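Local structure of outer membrane protein Omp121 (5FQ8) at residues B[193-198]-B[841-847]; B[541-547]-B[558-564]; B[444-448]-B[502-506]; B[266-270]-B[298-302]. The protein probably imports nutrients across the outer membrane as a TonB-dependent transporter, a plugged beta barrel that also binds calcium. All blocks are in the same frame, centred on the assembly; numbering follows the deposited sequence.

Contact 1: B[193-198]-B[841-847]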
loop_
_atom_site.group_PDB
_atom_site.type_symbol
_atom_site.label_atom_id
_atom_site.label_comp_id
_atom_site.label_asym_id
_atom_site.label_seq_id
_atom_site.Cartn_x
_atom_site.Cartn_y
_atom_site.Cartn_z
ATOM N N GLU B 193 16.360 32.048 -22.402
ATOM C CA GLU B 193 16.154 32.960 -23.508
ATOM C C GLU B 193 15.762 32.165 -24.737
ATOM O O GLU B 193 16.449 31.222 -25.124
ATOM C CB GLU B 193 17.408 33.779 -23.769
ATOM C CG GLU B 193 17.267 34.737 -24.915
ATOM C CD GLU B 193 18.530 35.467 -25.199
ATOM O OE1 GLU B 193 19.527 35.203 -24.513
ATOM O OE2 GLU B 193 18.521 36.304 -26.111
ATOM N N PHE B 194 14.661 32.554 -25.344
ATOM C CA PHE B 194 14.026 31.787 -26.395
ATOM C C PHE B 194 14.300 32.381 -27.756
ATOM O O PHE B 194 14.617 33.556 -27.892
ATOM C CB PHE B 194 12.517 31.734 -26.186
ATOM C CG PHE B 194 12.122 31.097 -24.916
ATOM C CD1 PHE B 194 12.391 29.763 -24.698
ATOM C CD2 PHE B 194 11.486 31.822 -23.934
ATOM C CE1 PHE B 194 12.039 29.167 -23.525
ATOM C CE2 PHE B 194 11.116 31.222 -22.763
ATOM C CZ PHE B 194 11.398 29.895 -22.552
ATOM N N GLN B 195 14.153 31.543 -28.764
ATOM C CA GLN B 195 14.096 31.978 -30.141
ATOM C C GLN B 195 12.655 32.345 -30.453
ATOM O O GLN B 195 11.738 31.647 -30.047
ATOM C CB GLN B 195 14.597 30.857 -31.047
ATOM C CG GLN B 195 13.892 30.760 -32.376
ATOM C CD GLN B 195 12.749 29.793 -32.357
ATOM O OE1 GLN B 195 11.751 30.008 -33.014
ATOM N NE2 GLN B 195 12.889 28.719 -31.605
ATOM N N ASN B 196 12.444 33.442 -31.138
ATOM C CA ASN B 196 11.103 33.816 -31.576
ATOM C C ASN B 196 11.035 33.919 -33.092
ATOM O O ASN B 196 10.256 34.699 -33.632
ATOM C CB ASN B 196 10.627 35.129 -30.940
ATOM C CG ASN B 196 10.381 35.008 -29.437
ATOM O OD1 ASN B 196 9.414 34.388 -29.001
ATOM N ND2 ASN B 196 11.228 35.642 -28.649
ATOM N N GLU B 197 11.848 33.135 -33.790
ATOM C CA GLU B 197 11.911 33.196 -35.238
ATOM C C GLU B 197 11.041 32.147 -35.914
ATOM O O GLU B 197 10.418 32.438 -36.939
ATOM C CB GLU B 197 13.362 33.038 -35.690
ATOM C CG GLU B 197 13.679 33.646 -37.038
ATOM C CD GLU B 197 15.133 33.491 -37.425
ATOM O OE1 GLU B 197 15.965 33.209 -36.540
ATOM O OE2 GLU B 197 15.440 33.653 -38.621
ATOM N N PHE B 198 10.957 30.943 -35.349
ATOM C CA PHE B 198 10.232 29.833 -35.952
ATOM C C PHE B 198 9.211 29.274 -34.968
ATOM O O PHE B 198 9.409 29.303 -33.756
ATOM C CB PHE B 198 11.193 28.728 -36.396
ATOM C CG PHE B 198 12.452 29.230 -37.040
ATOM C CD1 PHE B 198 12.496 29.484 -38.398
ATOM C CD2 PHE B 198 13.591 29.438 -36.288
ATOM C CE1 PHE B 198 13.641 29.936 -38.981
ATOM C CE2 PHE B 198 14.746 29.889 -36.870
ATOM C CZ PHE B 198 14.770 30.138 -38.219
ATOM N N GLY B 841 13.631 22.935 -29.731
ATOM C CA GLY B 841 13.773 23.989 -30.712
ATOM C C GLY B 841 13.389 25.353 -30.214
ATOM O O GLY B 841 13.001 26.210 -31.009
ATOM N N ASN B 842 13.484 25.583 -28.913
ATOM C CA ASN B 842 13.032 26.837 -28.340
ATOM C C ASN B 842 14.156 27.741 -27.876
ATOM O O ASN B 842 13.945 28.945 -27.789
ATOM C CB ASN B 842 12.094 26.569 -27.157
ATOM C CG ASN B 842 10.719 26.182 -27.584
ATOM O OD1 ASN B 842 10.314 26.448 -28.703
ATOM N ND2 ASN B 842 9.987 25.546 -26.694
ATOM N N ALA B 843 15.330 27.208 -27.576
ATOM C CA ALA B 843 16.435 28.059 -27.169
ATOM C C ALA B 843 16.939 28.876 -28.351
ATOM O O ALA B 843 16.907 28.431 -29.500
ATOM C CB ALA B 843 17.566 27.221 -26.587
ATOM N N ILE B 844 17.404 30.085 -28.055
ATOM C CA ILE B 844 17.832 31.004 -29.099
ATOM C C ILE B 844 19.023 30.432 -29.848
ATOM O O ILE B 844 19.174 30.639 -31.054
ATOM C CB ILE B 844 18.135 32.390 -28.485
ATOM C CG1 ILE B 844 18.454 33.401 -29.571
ATOM C CG2 ILE B 844 19.247 32.318 -27.471
ATOM C CD1 ILE B 844 17.302 33.682 -30.475
ATOM N N GLN B 845 19.867 29.674 -29.154
ATOM C CA GLN B 845 20.973 29.012 -29.823
ATOM C C GLN B 845 20.522 28.178 -31.011
ATOM O O GLN B 845 21.239 28.107 -32.012
ATOM C CB GLN B 845 21.731 28.128 -28.842
ATOM C CG GLN B 845 22.644 28.870 -27.917
ATOM C CD GLN B 845 21.929 29.409 -26.731
ATOM O OE1 GLN B 845 20.721 29.508 -26.733
ATOM N NE2 GLN B 845 22.670 29.762 -25.704
ATOM N N THR B 846 19.354 27.544 -30.939
ATOM C CA THR B 846 18.987 26.651 -32.026
ATOM C C THR B 846 18.606 27.403 -33.287
ATOM O O THR B 846 18.395 26.768 -34.325
ATOM C CB THR B 846 17.843 25.720 -31.615
ATOM O OG1 THR B 846 16.619 26.450 -31.532
ATOM C CG2 THR B 846 18.134 25.059 -30.288
ATOM N N ALA B 847 18.520 28.723 -33.230
ATOM C CA ALA B 847 18.279 29.506 -34.428
ATOM C C ALA B 847 19.563 29.796 -35.195
ATOM O O ALA B 847 19.582 30.699 -36.017
ATOM C CB ALA B 847 17.565 30.801 -34.053
#

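Contact 2: B[541-547]-B[558-564]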
loop_
_atom_site.group_PDB
_atom_site.type_symbol
_atom_site.label_atom_id
_atom_site.label_comp_id
_atom_site.label_asym_id
_atom_site.label_seq_id
_atom_site.Cartn_x
_atom_site.Cartn_y
_atom_site.Cartn_z
ATOM N N THR B 541 44.842 25.259 24.020
ATOM C CA THR B 541 43.750 24.321 24.232
ATOM C C THR B 541 44.134 22.931 23.754
ATOM O O THR B 541 44.667 22.775 22.654
ATOM C CB THR B 541 42.497 24.798 23.509
ATOM O OG1 THR B 541 42.359 26.206 23.698
ATOM C CG2 THR B 541 41.292 24.108 24.065
ATOM N N VAL B 542 43.845 21.924 24.568
ATOM C CA VAL B 542 44.120 20.533 24.225
ATOM C C VAL B 542 42.834 19.733 24.367
ATOM O O VAL B 542 42.262 19.668 25.460
ATOM C CB VAL B 542 45.224 19.946 25.114
ATOM C CG1 VAL B 542 45.258 18.448 24.979
ATOM C CG2 VAL B 542 46.536 20.525 24.714
ATOM N N THR B 543 42.386 19.115 23.274
ATOM C CA THR B 543 41.146 18.353 23.250
ATOM C C THR B 543 41.423 16.880 23.004
ATOM O O THR B 543 42.335 16.521 22.263
ATOM C CB THR B 543 40.202 18.845 22.170
ATOM O OG1 THR B 543 40.865 18.791 20.910
ATOM C CG2 THR B 543 39.759 20.249 22.444
ATOM N N ALA B 544 40.603 16.030 23.612
ATOM C CA ALA B 544 40.718 14.585 23.458
ATOM C C ALA B 544 39.351 13.953 23.648
ATOM O O ALA B 544 38.613 14.327 24.562
ATOM C CB ALA B 544 41.704 13.988 24.460
ATOM N N ARG B 545 39.019 12.996 22.786
ATOM C CA ARG B 545 37.738 12.319 22.874
ATOM C C ARG B 545 37.875 10.900 22.364
ATOM O O ARG B 545 38.484 10.668 21.322
ATOM C CB ARG B 545 36.653 13.042 22.079
ATOM C CG ARG B 545 35.340 12.303 22.089
ATOM C CD ARG B 545 34.173 13.164 21.662
ATOM N NE ARG B 545 32.950 12.374 21.665
ATOM C CZ ARG B 545 31.728 12.879 21.666
ATOM N NH1 ARG B 545 31.554 14.180 21.662
ATOM N NH2 ARG B 545 30.684 12.075 21.677
ATOM N N ASN B 546 37.303 9.958 23.098
ATOM C CA ASN B 546 37.184 8.587 22.630
ATOM C C ASN B 546 35.712 8.232 22.523
ATOM O O ASN B 546 34.935 8.510 23.438
ATOM C CB ASN B 546 37.904 7.604 23.547
ATOM C CG ASN B 546 38.139 6.265 22.877
ATOM O OD1 ASN B 546 39.189 6.037 22.273
ATOM N ND2 ASN B 546 37.149 5.382 22.956
ATOM N N ASP B 547 35.339 7.627 21.407
ATOM C CA ASP B 547 33.963 7.273 21.125
ATOM C C ASP B 547 33.852 5.770 20.953
ATOM O O ASP B 547 34.820 5.090 20.625
ATOM C CB ASP B 547 33.458 7.963 19.863
ATOM C CG ASP B 547 33.244 9.421 20.054
ATOM O OD1 ASP B 547 33.129 9.837 21.214
ATOM O OD2 ASP B 547 33.188 10.151 19.048
ATOM N N SER B 558 35.813 1.327 19.030
ATOM C CA SER B 558 36.456 2.444 19.705
ATOM C C SER B 558 37.391 3.204 18.775
ATOM O O SER B 558 38.263 2.604 18.135
ATOM C CB SER B 558 37.239 1.928 20.909
ATOM O OG SER B 558 38.261 2.819 21.307
ATOM N N PHE B 559 37.222 4.527 18.712
ATOM C CA PHE B 559 38.194 5.391 18.055
ATOM C C PHE B 559 38.493 6.611 18.911
ATOM O O PHE B 559 37.609 7.159 19.566
ATOM C CB PHE B 559 37.737 5.830 16.659
ATOM C CG PHE B 559 36.360 6.430 16.611
ATOM C CD1 PHE B 559 35.256 5.634 16.466
ATOM C CD2 PHE B 559 36.183 7.794 16.649
ATOM C CE1 PHE B 559 34.014 6.177 16.392
ATOM C CE2 PHE B 559 34.942 8.340 16.573
ATOM C CZ PHE B 559 33.858 7.537 16.445
ATOM N N PHE B 560 39.753 7.031 18.889
ATOM C CA PHE B 560 40.241 8.144 19.685
ATOM C C PHE B 560 40.791 9.222 18.770
ATOM O O PHE B 560 41.517 8.924 17.825
ATOM C CB PHE B 560 41.321 7.667 20.641
ATOM C CG PHE B 560 42.133 8.766 21.251
ATOM C CD1 PHE B 560 41.736 9.365 22.425
ATOM C CD2 PHE B 560 43.310 9.180 20.667
ATOM C CE1 PHE B 560 42.480 10.354 22.980
ATOM C CE2 PHE B 560 44.058 10.171 21.223
ATOM C CZ PHE B 560 43.648 10.758 22.380
ATOM N N TYR B 561 40.469 10.476 19.065
ATOM C CA TYR B 561 40.983 11.584 18.267
ATOM C C TYR B 561 41.357 12.798 19.112
ATOM O O TYR B 561 40.508 13.366 19.807
ATOM C CB TYR B 561 39.977 11.999 17.193
ATOM C CG TYR B 561 38.529 12.078 17.617
ATOM C CD1 TYR B 561 37.780 10.934 17.797
ATOM C CD2 TYR B 561 37.898 13.294 17.788
ATOM C CE1 TYR B 561 36.469 10.988 18.161
ATOM C CE2 TYR B 561 36.573 13.354 18.147
ATOM C CZ TYR B 561 35.867 12.186 18.327
ATOM O OH TYR B 561 34.552 12.196 18.681
ATOM N N PRO B 562 42.609 13.232 19.063
ATOM C CA PRO B 562 43.021 14.394 19.849
ATOM C C PRO B 562 43.158 15.646 19.019
ATOM O O PRO B 562 42.998 15.621 17.798
ATOM C CB PRO B 562 44.378 13.961 20.397
ATOM C CG PRO B 562 44.910 12.989 19.365
ATOM C CD PRO B 562 43.771 12.557 18.476
ATOM N N GLY B 563 43.474 16.749 19.684
ATOM C CA GLY B 563 43.674 18.015 19.006
ATOM C C GLY B 563 44.418 19.004 19.875
ATOM O O GLY B 563 44.516 18.842 21.092
ATOM N N ILE B 564 44.938 20.039 19.233
ATOM C CA ILE B 564 45.636 21.108 19.932
ATOM C C ILE B 564 45.445 22.391 19.141
ATOM O O ILE B 564 45.518 22.389 17.913
ATOM C CB ILE B 564 47.125 20.757 20.127
ATOM C CG1 ILE B 564 47.817 21.812 20.977
ATOM C CG2 ILE B 564 47.822 20.598 18.797
ATOM C CD1 ILE B 564 49.261 21.501 21.296
HETATM O O HOH W 1 40.628 4.170 20.657
#

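Contact 3: B[444-448]-B[502-506]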
loop_
_atom_site.group_PDB
_atom_site.type_symbol
_atom_site.label_atom_id
_atom_site.label_comp_id
_atom_site.label_asym_id
_atom_site.label_seq_id
_atom_site.Cartn_x
_atom_site.Cartn_y
_atom_site.Cartn_z
ATOM N N THR B 444 -2.702 4.893 -15.053
ATOM C CA THR B 444 -3.930 4.337 -14.509
ATOM C C THR B 444 -4.203 4.807 -13.095
ATOM O O THR B 444 -5.054 4.237 -12.413
ATOM C CB THR B 444 -3.887 2.810 -14.550
ATOM O OG1 THR B 444 -2.638 2.347 -14.040
ATOM C CG2 THR B 444 -4.044 2.318 -15.950
ATOM N N GLY B 445 -3.510 5.831 -12.650
ATOM C CA GLY B 445 -3.674 6.334 -11.306
ATOM C C GLY B 445 -2.713 5.699 -10.329
ATOM O O GLY B 445 -2.227 4.593 -10.515
ATOM N N GLN B 446 -2.445 6.421 -9.255
ATOM C CA GLN B 446 -1.567 5.929 -8.211
ATOM C C GLN B 446 -1.758 6.815 -6.999
ATOM O O GLN B 446 -2.054 7.998 -7.135
ATOM C CB GLN B 446 -0.120 5.938 -8.670
ATOM C CG GLN B 446 0.850 5.465 -7.650
ATOM C CD GLN B 446 2.262 5.629 -8.117
ATOM O OE1 GLN B 446 2.541 6.452 -8.980
ATOM N NE2 GLN B 446 3.162 4.833 -7.575
ATOM N N TYR B 447 -1.619 6.227 -5.823
ATOM C CA TYR B 447 -1.756 6.975 -4.584
ATOM C C TYR B 447 -0.911 6.307 -3.523
ATOM O O TYR B 447 -1.080 5.119 -3.260
ATOM C CB TYR B 447 -3.201 7.042 -4.135
ATOM C CG TYR B 447 -3.334 7.653 -2.772
ATOM C CD1 TYR B 447 -3.233 9.015 -2.605
ATOM C CD2 TYR B 447 -3.538 6.871 -1.647
ATOM C CE1 TYR B 447 -3.349 9.585 -1.366
ATOM C CE2 TYR B 447 -3.652 7.437 -0.396
ATOM C CZ TYR B 447 -3.552 8.798 -0.262
ATOM O OH TYR B 447 -3.658 9.396 0.973
ATOM N N SER B 448 -0.028 7.065 -2.898
ATOM C CA SER B 448 0.786 6.523 -1.829
ATOM C C SER B 448 0.732 7.448 -0.623
ATOM O O SER B 448 0.345 8.610 -0.715
ATOM C CB SER B 448 2.223 6.309 -2.282
ATOM O OG SER B 448 2.833 7.543 -2.571
ATOM N N TRP B 502 -10.450 9.723 -7.005
ATOM C CA TRP B 502 -10.349 9.563 -5.563
ATOM C C TRP B 502 -8.996 8.980 -5.186
ATOM O O TRP B 502 -8.528 8.028 -5.806
ATOM C CB TRP B 502 -11.480 8.675 -5.058
ATOM C CG TRP B 502 -11.612 8.689 -3.582
ATOM C CD1 TRP B 502 -11.373 9.729 -2.757
ATOM C CD2 TRP B 502 -11.999 7.596 -2.748
ATOM N NE1 TRP B 502 -11.582 9.361 -1.456
ATOM C CE2 TRP B 502 -11.969 8.052 -1.426
ATOM C CE3 TRP B 502 -12.375 6.279 -2.993
ATOM C CZ2 TRP B 502 -12.293 7.242 -0.358
ATOM C CZ3 TRP B 502 -12.687 5.480 -1.934
ATOM C CH2 TRP B 502 -12.647 5.959 -0.633
ATOM N N PHE B 503 -8.353 9.572 -4.189
ATOM C CA PHE B 503 -7.018 9.165 -3.769
ATOM C C PHE B 503 -7.147 8.484 -2.410
ATOM O O PHE B 503 -7.064 9.128 -1.368
ATOM C CB PHE B 503 -6.076 10.349 -3.712
ATOM C CG PHE B 503 -5.775 10.967 -5.054
ATOM C CD1 PHE B 503 -5.697 10.210 -6.201
ATOM C CD2 PHE B 503 -5.557 12.326 -5.155
ATOM C CE1 PHE B 503 -5.418 10.798 -7.421
ATOM C CE2 PHE B 503 -5.274 12.917 -6.376
ATOM C CZ PHE B 503 -5.207 12.151 -7.507
ATOM N N ASN B 504 -7.343 7.167 -2.431
ATOM C CA ASN B 504 -7.557 6.388 -1.218
ATOM C C ASN B 504 -7.107 4.956 -1.456
ATOM O O ASN B 504 -7.324 4.406 -2.532
ATOM C CB ASN B 504 -9.030 6.416 -0.802
ATOM C CG ASN B 504 -9.249 5.922 0.604
ATOM O OD1 ASN B 504 -9.239 4.728 0.865
ATOM N ND2 ASN B 504 -9.456 6.843 1.517
ATOM N N LEU B 505 -6.498 4.352 -0.438
ATOM C CA LEU B 505 -6.030 2.975 -0.544
ATOM C C LEU B 505 -7.136 1.978 -0.843
ATOM O O LEU B 505 -6.830 0.847 -1.218
ATOM C CB LEU B 505 -5.327 2.580 0.745
ATOM C CG LEU B 505 -4.089 3.426 1.007
ATOM C CD1 LEU B 505 -3.557 3.185 2.380
ATOM C CD2 LEU B 505 -3.054 3.079 -0.028
ATOM N N LYS B 506 -8.398 2.347 -0.676
ATOM C CA LYS B 506 -9.499 1.482 -1.067
ATOM C C LYS B 506 -9.805 1.552 -2.546
ATOM O O LYS B 506 -10.570 0.720 -3.030
ATOM C CB LYS B 506 -10.766 1.856 -0.318
ATOM C CG LYS B 506 -10.836 1.386 1.096
ATOM C CD LYS B 506 -12.109 1.876 1.749
ATOM C CE LYS B 506 -11.897 3.182 2.481
ATOM N NZ LYS B 506 -12.952 3.392 3.513
#

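Contact 4: B[266-270]-B[298-302]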
loop_
_atom_site.group_PDB
_atom_site.type_symbol
_atom_site.label_atom_id
_atom_site.label_comp_id
_atom_site.label_asym_id
_atom_site.label_seq_id
_atom_site.Cartn_x
_atom_site.Cartn_y
_atom_site.Cartn_z
ATOM N N ASP B 266 16.461 38.987 38.669
ATOM C CA ASP B 266 17.875 38.778 38.916
ATOM C C ASP B 266 18.183 37.325 39.174
ATOM O O ASP B 266 19.351 36.985 39.358
ATOM C CB ASP B 266 18.354 39.636 40.088
ATOM C CG ASP B 266 18.636 41.077 39.680
ATOM O OD1 ASP B 266 19.652 41.315 38.995
ATOM O OD2 ASP B 266 17.838 41.973 40.036
ATOM N N LYS B 267 17.165 36.470 39.184
ATOM C CA LYS B 267 17.355 35.048 39.387
ATOM C C LYS B 267 16.707 34.185 38.310
ATOM O O LYS B 267 16.793 32.957 38.392
ATOM C CB LYS B 267 16.807 34.641 40.761
ATOM C CG LYS B 267 17.406 35.391 41.931
ATOM C CD LYS B 267 18.875 35.068 42.114
ATOM C CE LYS B 267 19.260 35.157 43.582
ATOM N NZ LYS B 267 18.934 36.494 44.173
ATOM N N SER B 268 16.073 34.777 37.304
ATOM C CA SER B 268 15.253 33.990 36.397
ATOM C C SER B 268 14.992 34.777 35.127
ATOM O O SER B 268 15.029 36.009 35.123
ATOM C CB SER B 268 13.932 33.615 37.055
ATOM O OG SER B 268 13.110 34.755 37.150
ATOM N N ASP B 269 14.718 34.052 34.048
ATOM C CA ASP B 269 14.311 34.684 32.801
ATOM C C ASP B 269 13.323 33.777 32.093
ATOM O O ASP B 269 13.207 32.594 32.407
ATOM C CB ASP B 269 15.503 34.997 31.896
ATOM C CG ASP B 269 16.339 33.793 31.599
ATOM O OD1 ASP B 269 15.858 32.932 30.865
ATOM O OD2 ASP B 269 17.479 33.701 32.084
ATOM N N TYR B 270 12.604 34.346 31.133
ATOM C CA TYR B 270 11.514 33.626 30.491
ATOM C C TYR B 270 11.276 34.212 29.113
ATOM O O TYR B 270 11.064 35.418 28.990
ATOM C CB TYR B 270 10.262 33.714 31.341
ATOM C CG TYR B 270 9.226 32.672 31.039
ATOM C CD1 TYR B 270 9.575 31.333 30.910
ATOM C CD2 TYR B 270 7.887 33.018 30.918
ATOM C CE1 TYR B 270 8.629 30.375 30.647
ATOM C CE2 TYR B 270 6.927 32.063 30.655
ATOM C CZ TYR B 270 7.309 30.746 30.519
ATOM O OH TYR B 270 6.377 29.778 30.256
ATOM N N ARG B 298 11.145 29.134 26.727
ATOM C CA ARG B 298 12.472 28.929 27.271
ATOM C C ARG B 298 12.568 29.650 28.597
ATOM O O ARG B 298 12.196 30.821 28.699
ATOM C CB ARG B 298 13.540 29.434 26.308
ATOM C CG ARG B 298 13.689 28.589 25.097
ATOM C CD ARG B 298 14.581 29.205 24.087
ATOM N NE ARG B 298 13.819 29.921 23.080
ATOM C CZ ARG B 298 14.085 31.157 22.703
ATOM N NH1 ARG B 298 15.087 31.805 23.262
ATOM N NH2 ARG B 298 13.351 31.742 21.776
ATOM N N GLY B 299 13.070 28.958 29.600
ATOM C CA GLY B 299 13.201 29.540 30.914
ATOM C C GLY B 299 14.430 29.029 31.621
ATOM O O GLY B 299 14.955 27.959 31.317
ATOM N N SER B 300 14.867 29.819 32.594
ATOM C CA SER B 300 15.987 29.511 33.461
ATOM C C SER B 300 15.689 30.115 34.824
ATOM O O SER B 300 15.127 31.204 34.908
ATOM C CB SER B 300 17.279 30.068 32.873
ATOM O OG SER B 300 18.409 29.529 33.515
ATOM N N HIS B 301 16.018 29.392 35.885
ATOM C CA HIS B 301 15.822 29.873 37.243
ATOM C C HIS B 301 17.038 29.483 38.053
ATOM O O HIS B 301 17.503 28.347 37.960
ATOM C CB HIS B 301 14.554 29.301 37.879
ATOM C CG HIS B 301 14.203 29.910 39.203
ATOM N ND1 HIS B 301 13.245 30.893 39.338
ATOM C CD2 HIS B 301 14.668 29.667 40.452
ATOM C CE1 HIS B 301 13.139 31.231 40.610
ATOM N NE2 HIS B 301 13.990 30.502 41.308
ATOM N N LYS B 302 17.557 30.421 38.834
ATOM C CA LYS B 302 18.731 30.191 39.659
ATOM C C LYS B 302 18.318 30.269 41.117
ATOM O O LYS B 302 17.560 31.160 41.504
ATOM C CB LYS B 302 19.832 31.205 39.348
ATOM C CG LYS B 302 21.171 30.876 39.985
ATOM C CD LYS B 302 22.296 31.711 39.400
ATOM C CE LYS B 302 23.650 31.280 39.954
ATOM N NZ LYS B 302 24.815 31.951 39.299
#

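Contact 1: B[193-198]-B[841-847]
Two backbone hydrogen bonds flank Phe194 and Ala843, which form a single beta bridge between two loops. Gln195 N donates to Asn842 O in a nearly straight bond of 2.8 Å, 166° at the hydrogen; Ile844 N donates in return to Glu193 O over a longer 3.3 Å. Asn842 O also receives a CA-H...O contact from Phe194 CA at 3.2 Å and lies at the edge of the Phe194 ring, whose plane stands 88° from the Asn842 amide; OD1 of that amide bonds to Ser213.

Further polar bonds shape each loop from within. The Gln195 chain bends at chi2 (-94°), and its OE1 accepts from Phe198 N at 2.6 Å and more weakly from Glu197 N. On the other side, Ala843 O takes both the N-H and the hydroxyl of Thr846, closing the 3-10 turn; Thr846 OG1 also bonds to Arg851.

Van der Waals contacts make up the rest. Ile844 CG2 rests on the end of the Glu193 side chain, 3.9 Å from CD, while its CD1 reaches Gln195 CA and Phe194 O. Ala847 CB touches the edge of the Phe198 ring, 4.1 Å from CE2, and meets Gln195 CG at 4.0 Å.

Glu197 belongs, with Asp850, to a calcium site seen in a structure of this protein, though this chain's model has no calcium bound there; its OE2 is in a salt bridge with Arg217. Glu193 OE1 bonds to a polar side chain of another protein's chain. The contact ties the loop between strands 177-188 and 201-202 to the segment leaving helix 832-839, which ends in a Schellman motif at Gly841 and whose Asn837 packs on Phe194 and Asn842.

Contact 2: B[541-547]-B[558-564]
Ser558 meets Asn546 where strand 558-569 enters an antiparallel beta hairpin of the barrel wall; segments 541-547 and 558-564 run at 174° to each other. Asn546 ND2 donates to Ser558 OG at 3.2 Å within the amide plane, and a water joins the same hydroxyl to Asn546 OD1. Phe559 forms a hydrogen-bonded pair with Asp547, whose CB sits over one ring face, 3.9 Å from the centroid. Phe560 turns to the other face of the sheet, where CE1 meets Ala544 CB at 4.0 Å and OD1 of Asn546 touches its CB. Tyr561 has CG between the backbone N and the carbonyl carbon (chi1 43°), which lays the ring alongside Arg545: Arg545 CB is over the ring face, and Tyr561 OH donates to Asp547 OD2. The other carboxylate oxygen, OD1, accepts Arg545 NE at 2.6 Å on its syn lone pair, so both oxygens are engaged; Asn481 takes Arg545 NH2. A leucine in place of Arg545 would probably leave Asp547 OD1 without its charged partner and this buried carboxylate freer to turn. Pro562 pairs with Ala544 without backbone bonds, bringing its CA to Thr543 O. Gly563 exchanges two backbone bonds with Thr543, the shorter from Gly563 N to Thr543 O at 2.8 Å. On the surface, Ile564 CG1 lies 4.2 Å from Val542 CG2, the two side chains meeting at a slant.

Contact 3: B[444-448]-B[502-506]
Tyr447, near the start of barrel strand 446-469, lays its ring against the backbone of Phe503 and Asn504 in the long loop that joins strands 472-495 and 513-534. The contact thus fastens a loop to the rim of the beta barrel, and no hydrogen bond crosses it. The evidence is the position of the peptide link over one face of the ring: Phe503 O stands 3.6 Å above the ring plane of Tyr447 over its centre, and Asn504 N is nearer the rim. With CG anti to the backbone N (chi1 173°), the phenol extends across the loop, and its OH makes a weak hydrogen bond to Asp414. Phe503 contributes CB more than its ring, at 3.3 Å from Tyr447 CD1. Leu505 comes from the CD2 side of the ring, its own CD2 being 4.2 Å from Tyr447 CD2. Gln516 of the second subunit packs on Tyr447 and accepts a hydrogen bond from Leu505 N, placing the contact at the dimer interface. The loop makes an Asx turn here: Asn504 OD1 accepts Lys506 N at 3.0 Å, in the carbonyl plane and on a lone pair, with 165° at the hydrogen.

Contact 4: B[266-270]-B[298-302]
Lys302 N donates to Lys267 O at 2.7 Å, the shortest hydrogen bond between the two segments, just before strand 268-280 begins, and it approaches nearly along the C=O axis. The same carbonyl oxygen also lies over one face of the His301 ring, offset toward its rim. Further along, Asp269 and Ser300 form a hydrogen-bonded pair: Asp269 N to Ser300 O measures 3.0 Å, and the return bond from Ser300 N to Asp269 O is 3.2 Å. The Asp269 carboxylate is placed between the backbone N and the carbonyl carbon (chi1 56°), which leans it across to Ser300, with OD2 3.7 Å from CB. An alanine at Asp269 removes both carboxylate oxygens and would probably leave Ser300 CB less covered, although the paired backbone bonds need not be lost.

The opposite face carries Ser268, His301 and Tyr270. Ser268 CB stands 3.6 Å from His301 ND1, in a non-hydrogen-bonded pair, while its OG bonds to Thr265 of its own chain and to Ser268 of the second subunit. Tyr270 turns the edge of its ring to Gly299, CD1 lying 4.0 Å from CA; Gly299 of the second subunit packs on this tyrosine as well. This face therefore contributes to the dimer interface. Axes of 268-270 and 298-302 lie 4.8 Å apart at 172°, and since strands 268-280 and 289-303 are consecutive, they form an antiparallel hairpin, the repeated unit of the meandering barrel wall in TonB-dependent receptors.

Contact 1 brings together segments 643 residues apart in sequence and encloses the other three, which follow along the chain in the order contact 4, contact 3, contact 2. Contacts 2 and 4 are neighbouring-strand pairs in the barrel wall, their centres about 34 Å apart. Contact 3 lies about 52 Å from contact 4, centre to centre, where a loop folds against strand 446-469. Contact 1 joins loops about 40 Å from contact 3 and about 65 Å from contact 4, centre to centre, on the opposite side of the chain's centre from contacts 2 and 4. Contacts 3 and 4 both touch the second subunit, which suggests an extended dimer interface; contacts 1 and 3 also meet a chain of another protein.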